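Local coordinates for protein trichothecene 3-O-acetyltransferase (Gibberella zeae, PDB 2RKV) that transfers an acetyl group from acetyl coenzyme A to the 3-hydroxyl of trichothecene mycotoxins, at residues S24-V29 with P397-R402; I115-K120 with I149-G154. All coordinates share one frame; numbering follows the deposited sequence.

Interaction 1 (S24-V29 with P397-R402); sequences SLLYPV and PETVRR
Tyr27 and Pro397 run alongside each other in the same direction, with Pro397 CA over one face of the phenol and the ring carbons CD and CG beside CE1 and OH. Pro397 CA stands 4.2 Å from the Tyr27 ring centroid and 27° off the ring normal, a CH-pi contact, while Pro397 CG reaches Tyr27 OH at 3.6 Å. The tyrosine sits there because its CG is anti to its own carbonyl carbon (chi1 -61°); the hydroxyl is hydrogen-bonded to the carbonyl of Tyr388. On the same face of the sheet Leu25 fits alongside both Pro397 and Val400, its CD2 meeting Pro397 CG at 3.9 Å and its CD1 turned to Val400 CG1.

Leu26 occupies the other face. Its CB lies 3.8 Å from Thr399 CG2, with CD2 close to the same methyl. Glu398 is extended, CG anti to the backbone N (chi1 177°), which carries OE1 across the Pro28 ring; OE2 is held by a salt bridge to Arg102 and a hydrogen bond to Tyr106.

The backbones are antiparallel. Ser24 and Arg401 form a hydrogen-bonded pair, with Ser24 N to Arg401 O at 2.8 Å and a reciprocal bond, and Leu25 and Val400 a non-hydrogen-bonded one. Beyond them Glu398 N bonds Leu26 O at 2.7 Å, nearly along the C=O axis, whereas buried Thr399 N has no partner in the model.

In this BAHD-superfamily acyltransferase a late strand, 399-401, is added antiparallel to a mixed five-stranded sheet built by the N-terminal part, and is outermost there within this chain. Strand 20-28 lies between it and strand 147-155, and helix 98-104 packs on the face bearing Leu26 through Ile98.

Interaction 2 (I115-K120 with I149-G154); sequences IIAPRK and ILTVNG
Thr151 and Asn153, two residues apart on one strand, each hold a backbone carbonyl of the segment 115-120. The Thr151 hydroxyl donates to Ile116 O, OG1 to O 2.8 Å, approaching from above the carbonyl plane; chi1 of -58° sets OG1 beside its own backbone N. Asn153 ND2 donates to Arg119 O at 2.8 Å with an N-H...O angle of 153°. That acceptor lies in the amide plane of Asn153, although the donor stands above the plane of the Arg119 carbonyl. Each carbonyl has a second donor: Asn142 ND2 for Ile116 and Gln22 NE2 for Arg119.

Van der Waals contacts fill in between and beyond these bonds. The Pro118 ring meets the Asn153 amide tip to tip, CD 3.3 Å from OD1, a buried oxygen without a hydrogen-bond partner in the model. Ala117 CB touches Thr151 CG2 at 3.9 Å, and Ile116 CG2 meets the Ile149 CD1 methyl at 4.1 Å.

By this stepwise order of contacts, the chain leaving helix 113-116 runs along strand 147-155, in the same direction, on one face of the mixed sheet, with Pro118 also resting on strand 137-144 and Ala117 on strand 20-28.

From the N terminus, the chain enters this sheet with strand 20-28, which waits for its edge partner until 397-402, so interaction 1 closes a loop of 367 residues. Interaction 2 closes a much shorter one, of 28 residues, between 115-120 and 149-154, and lies wholly within the first; the two nest and do not cross. Their centres are about 12 Å apart, and they meet because strands 20-28 and 147-155 are neighbours: Leu25 N probably bonds Leu150 O at 2.8 Å, and Ser24 OG probably hydrogen-bonds Thr151 OG1. Together they tie a late chain segment and the exit of helix 113-116 to one mixed sheet.

Interaction 1 (S24-V29 with P397-R402)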
loop_
_atom_site.group_PDB
_atom_site.type_symbol
_atom_site.label_atom_id
_atom_site.label_comp_id
_atom_site.label_asym_id
_atom_site.label_seq_id
_atom_site.Cartn_x
_atom_site.Cartn_y
_atom_site.Cartn_z
ATOM N N SER A 24 -8.024 -4.945 5.218
ATOM C CA SER A 24 -9.002 -5.692 6.000
ATOM C C SER A 24 -8.426 -6.998 6.509
ATOM O O SER A 24 -7.715 -7.702 5.779
ATOM C CB SER A 24 -10.271 -5.982 5.177
ATOM O OG SER A 24 -10.875 -4.775 4.731
ATOM N N LEU A 25 -8.757 -7.309 7.765
ATOM C CA LEU A 25 -8.385 -8.552 8.413
ATOM C C LEU A 25 -9.676 -9.304 8.747
ATOM O O LEU A 25 -10.578 -8.750 9.370
ATOM C CB LEU A 25 -7.571 -8.263 9.692
ATOM C CG LEU A 25 -6.106 -7.802 9.544
ATOM C CD1 LEU A 25 -5.952 -6.508 8.768
ATOM C CD2 LEU A 25 -5.418 -7.680 10.917
ATOM N N LEU A 26 -9.754 -10.552 8.293
ATOM C CA LEU A 26 -10.908 -11.414 8.533
ATOM C C LEU A 26 -10.590 -12.426 9.624
ATOM O O LEU A 26 -9.560 -13.097 9.575
ATOM C CB LEU A 26 -11.301 -12.150 7.238
ATOM C CG LEU A 26 -12.375 -13.240 7.358
ATOM C CD1 LEU A 26 -13.751 -12.609 7.607
ATOM C CD2 LEU A 26 -12.393 -14.111 6.102
ATOM N N TYR A 27 -11.492 -12.541 10.600
ATOM C CA TYR A 27 -11.387 -13.532 11.661
ATOM C C TYR A 27 -12.680 -14.321 11.719
ATOM O O TYR A 27 -13.760 -13.724 11.596
ATOM C CB TYR A 27 -11.237 -12.863 13.020
ATOM C CG TYR A 27 -10.016 -11.998 13.183
ATOM C CD1 TYR A 27 -8.865 -12.506 13.778
ATOM C CD2 TYR A 27 -10.025 -10.665 12.781
ATOM C CE1 TYR A 27 -7.745 -11.713 13.951
ATOM C CE2 TYR A 27 -8.904 -9.861 12.946
ATOM C CZ TYR A 27 -7.770 -10.395 13.535
ATOM O OH TYR A 27 -6.647 -9.614 13.718
ATOM N N PRO A 28 -12.590 -15.643 11.949
ATOM C CA PRO A 28 -13.823 -16.368 12.238
ATOM C C PRO A 28 -14.324 -16.010 13.638
ATOM O O PRO A 28 -13.524 -15.716 14.535
ATOM C CB PRO A 28 -13.381 -17.836 12.194
ATOM C CG PRO A 28 -11.969 -17.802 12.590
ATOM C CD PRO A 28 -11.416 -16.534 11.987
ATOM N N VAL A 29 -15.647 -16.036 13.805
ATOM C CA VAL A 29 -16.275 -15.823 15.108
ATOM C C VAL A 29 -17.252 -16.968 15.293
ATOM O O VAL A 29 -18.234 -17.079 14.550
ATOM C CB VAL A 29 -17.001 -14.461 15.179
ATOM C CG1 VAL A 29 -17.802 -14.340 16.475
ATOM C CG2 VAL A 29 -16.001 -13.296 15.043
ATOM N N PRO A 397 -5.602 -13.641 12.015
ATOM C CA PRO A 397 -6.435 -13.456 10.826
ATOM C C PRO A 397 -6.471 -14.702 9.952
ATOM O O PRO A 397 -5.445 -15.372 9.783
ATOM C CB PRO A 397 -5.713 -12.337 10.069
ATOM C CG PRO A 397 -5.074 -11.527 11.143
ATOM C CD PRO A 397 -4.584 -12.572 12.127
ATOM N N GLU A 398 -7.653 -15.004 9.422
ATOM C CA GLU A 398 -7.831 -16.081 8.458
ATOM C C GLU A 398 -7.341 -15.641 7.079
ATOM O O GLU A 398 -6.820 -16.455 6.298
ATOM C CB GLU A 398 -9.305 -16.497 8.421
ATOM C CG GLU A 398 -9.636 -17.553 7.400
ATOM C CD GLU A 398 -10.998 -18.182 7.643
ATOM O OE1 GLU A 398 -11.359 -18.406 8.819
ATOM O OE2 GLU A 398 -11.703 -18.456 6.654
ATOM N N THR A 399 -7.516 -14.350 6.793
ATOM C CA THR A 399 -6.929 -13.710 5.620
ATOM C C THR A 399 -6.713 -12.217 5.873
ATOM O O THR A 399 -7.296 -11.639 6.798
ATOM C CB THR A 399 -7.761 -13.926 4.317
ATOM O OG1 THR A 399 -6.955 -13.590 3.173
ATOM C CG2 THR A 399 -9.043 -13.065 4.305
ATOM N N VAL A 400 -5.870 -11.613 5.039
ATOM C CA VAL A 400 -5.558 -10.189 5.105
ATOM C C VAL A 400 -5.623 -9.676 3.673
ATOM O O VAL A 400 -4.776 -10.022 2.849
ATOM C CB VAL A 400 -4.145 -9.938 5.681
ATOM C CG1 VAL A 400 -3.846 -8.447 5.731
ATOM C CG2 VAL A 400 -4.003 -10.587 7.067
ATOM N N ARG A 401 -6.646 -8.886 3.374
ATOM C CA ARG A 401 -6.935 -8.469 2.000
ATOM C C ARG A 401 -7.234 -6.979 1.889
ATOM O O ARG A 401 -7.849 -6.385 2.785
ATOM C CB ARG A 401 -8.144 -9.240 1.438
ATOM C CG ARG A 401 -8.049 -10.765 1.479
ATOM C CD ARG A 401 -6.940 -11.304 0.564
ATOM N NE ARG A 401 -7.407 -12.464 -0.195
ATOM C CZ ARG A 401 -6.673 -13.533 -0.494
ATOM N NH1 ARG A 401 -5.417 -13.648 -0.069
ATOM N NH2 ARG A 401 -7.214 -14.513 -1.214
ATOM N N ARG A 402 -6.798 -6.378 0.783
ATOM C CA ARG A 402 -7.149 -5.003 0.488
ATOM C C ARG A 402 -8.569 -4.913 -0.073
ATOM O O ARG A 402 -8.912 -5.648 -1.017
ATOM C CB ARG A 402 -6.177 -4.382 -0.517
ATOM C CG ARG A 402 -6.193 -2.877 -0.408
ATOM C CD ARG A 402 -6.020 -2.116 -1.717
ATOM N NE ARG A 402 -5.959 -0.686 -1.402
ATOM C CZ ARG A 402 -7.021 0.065 -1.089
ATOM N NH1 ARG A 402 -8.246 -0.458 -1.087
ATOM N NH2 ARG A 402 -6.859 1.345 -0.775
#

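Interaction 2 (I115-K120 with I149-G154)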
loop_
_atom_site.group_PDB
_atom_site.type_symbol
_atom_site.label_atom_id
_atom_site.label_comp_id
_atom_site.label_asym_id
_atom_site.label_seq_id
_atom_site.Cartn_x
_atom_site.Cartn_y
_atom_site.Cartn_z
ATOM N N ILE A 115 -18.953 -0.998 1.814
ATOM C CA ILE A 115 -19.669 -1.798 2.799
ATOM C C ILE A 115 -18.819 -2.041 4.056
ATOM O O ILE A 115 -19.337 -1.971 5.179
ATOM C CB ILE A 115 -20.127 -3.141 2.178
ATOM C CG1 ILE A 115 -21.027 -2.873 0.964
ATOM C CG2 ILE A 115 -20.848 -4.030 3.213
ATOM C CD1 ILE A 115 -21.397 -4.125 0.192
ATOM N N ILE A 116 -17.526 -2.323 3.874
ATOM C CA ILE A 116 -16.691 -2.756 5.006
ATOM C C ILE A 116 -15.562 -1.787 5.433
ATOM O O ILE A 116 -14.849 -2.066 6.402
ATOM C CB ILE A 116 -16.168 -4.231 4.825
ATOM C CG1 ILE A 116 -15.423 -4.428 3.494
ATOM C CG2 ILE A 116 -17.340 -5.236 4.897
ATOM C CD1 ILE A 116 -14.123 -3.669 3.355
ATOM N N ALA A 117 -15.435 -0.655 4.742
ATOM C CA ALA A 117 -14.456 0.382 5.103
ATOM C C ALA A 117 -15.147 1.653 5.616
ATOM O O ALA A 117 -16.253 1.974 5.171
ATOM C CB ALA A 117 -13.544 0.707 3.918
ATOM N N PRO A 118 -14.497 2.381 6.547
ATOM C CA PRO A 118 -15.088 3.602 7.122
ATOM C C PRO A 118 -15.000 4.841 6.225
ATOM O O PRO A 118 -15.678 5.843 6.486
ATOM C CB PRO A 118 -14.265 3.815 8.395
ATOM C CG PRO A 118 -12.937 3.236 8.072
ATOM C CD PRO A 118 -13.177 2.078 7.139
ATOM N N ARG A 119 -14.175 4.778 5.184
ATOM C CA ARG A 119 -14.001 5.888 4.250
ATOM C C ARG A 119 -13.429 5.326 2.950
ATOM O O ARG A 119 -12.692 4.347 2.972
ATOM C CB ARG A 119 -13.048 6.945 4.834
ATOM C CG ARG A 119 -12.736 8.096 3.878
ATOM C CD ARG A 119 -12.259 9.318 4.630
ATOM N NE ARG A 119 -11.859 10.404 3.739
ATOM C CZ ARG A 119 -11.706 11.671 4.123
ATOM N NH1 ARG A 119 -11.324 12.591 3.250
ATOM N NH2 ARG A 119 -11.951 12.023 5.379
ATOM N N LYS A 120 -13.769 5.949 1.826
ATOM C CA LYS A 120 -13.254 5.492 0.531
ATOM C C LYS A 120 -11.759 5.757 0.384
ATOM O O LYS A 120 -11.206 6.654 1.026
ATOM C CB LYS A 120 -14.031 6.139 -0.616
ATOM C CG LYS A 120 -15.458 5.614 -0.742
ATOM C CD LYS A 120 -16.272 6.394 -1.778
ATOM C CE LYS A 120 -15.696 6.236 -3.183
ATOM N NZ LYS A 120 -15.848 4.844 -3.695
ATOM N N ILE A 149 -14.852 -8.731 10.121
ATOM C CA ILE A 149 -13.885 -8.060 9.251
ATOM C C ILE A 149 -13.476 -6.759 9.911
ATOM O O ILE A 149 -14.313 -5.881 10.136
ATOM C CB ILE A 149 -14.448 -7.777 7.825
ATOM C CG1 ILE A 149 -14.818 -9.086 7.125
ATOM C CG2 ILE A 149 -13.431 -6.961 6.993
ATOM C CD1 ILE A 149 -15.638 -8.882 5.860
ATOM N N LEU A 150 -12.187 -6.653 10.226
ATOM C CA LEU A 150 -11.630 -5.425 10.765
ATOM C C LEU A 150 -10.967 -4.674 9.625
ATOM O O LEU A 150 -10.083 -5.214 8.969
ATOM C CB LEU A 150 -10.591 -5.731 11.851
ATOM C CG LEU A 150 -9.688 -4.559 12.276
ATOM C CD1 LEU A 150 -10.501 -3.385 12.834
ATOM C CD2 LEU A 150 -8.635 -5.006 13.275
ATOM N N THR A 151 -11.385 -3.432 9.394
ATOM C CA THR A 151 -10.777 -2.631 8.335
ATOM C C THR A 151 -10.103 -1.403 8.934
ATOM O O THR A 151 -10.677 -0.722 9.781
ATOM C CB THR A 151 -11.810 -2.213 7.273
ATOM O OG1 THR A 151 -12.415 -3.386 6.713
ATOM C CG2 THR A 151 -11.146 -1.369 6.150
ATOM N N VAL A 152 -8.874 -1.142 8.492
ATOM C CA VAL A 152 -8.144 0.032 8.957
ATOM C C VAL A 152 -7.810 0.922 7.770
ATOM O O VAL A 152 -7.230 0.443 6.789
ATOM C CB VAL A 152 -6.830 -0.358 9.669
ATOM C CG1 VAL A 152 -6.151 0.874 10.233
ATOM C CG2 VAL A 152 -7.080 -1.404 10.773
ATOM N N ASN A 153 -8.186 2.199 7.872
ATOM C CA ASN A 153 -7.831 3.250 6.915
ATOM C C ASN A 153 -6.746 4.121 7.511
ATOM O O ASN A 153 -6.857 4.537 8.664
ATOM C CB ASN A 153 -9.027 4.170 6.650
ATOM C CG ASN A 153 -10.016 3.585 5.666
ATOM O OD1 ASN A 153 -10.260 2.384 5.652
ATOM N ND2 ASN A 153 -10.579 4.444 4.827
ATOM N N GLY A 154 -5.707 4.409 6.730
ATOM C CA GLY A 154 -4.674 5.363 7.147
ATOM C C GLY A 154 -4.541 6.485 6.133
ATOM O O GLY A 154 -4.455 6.228 4.930
#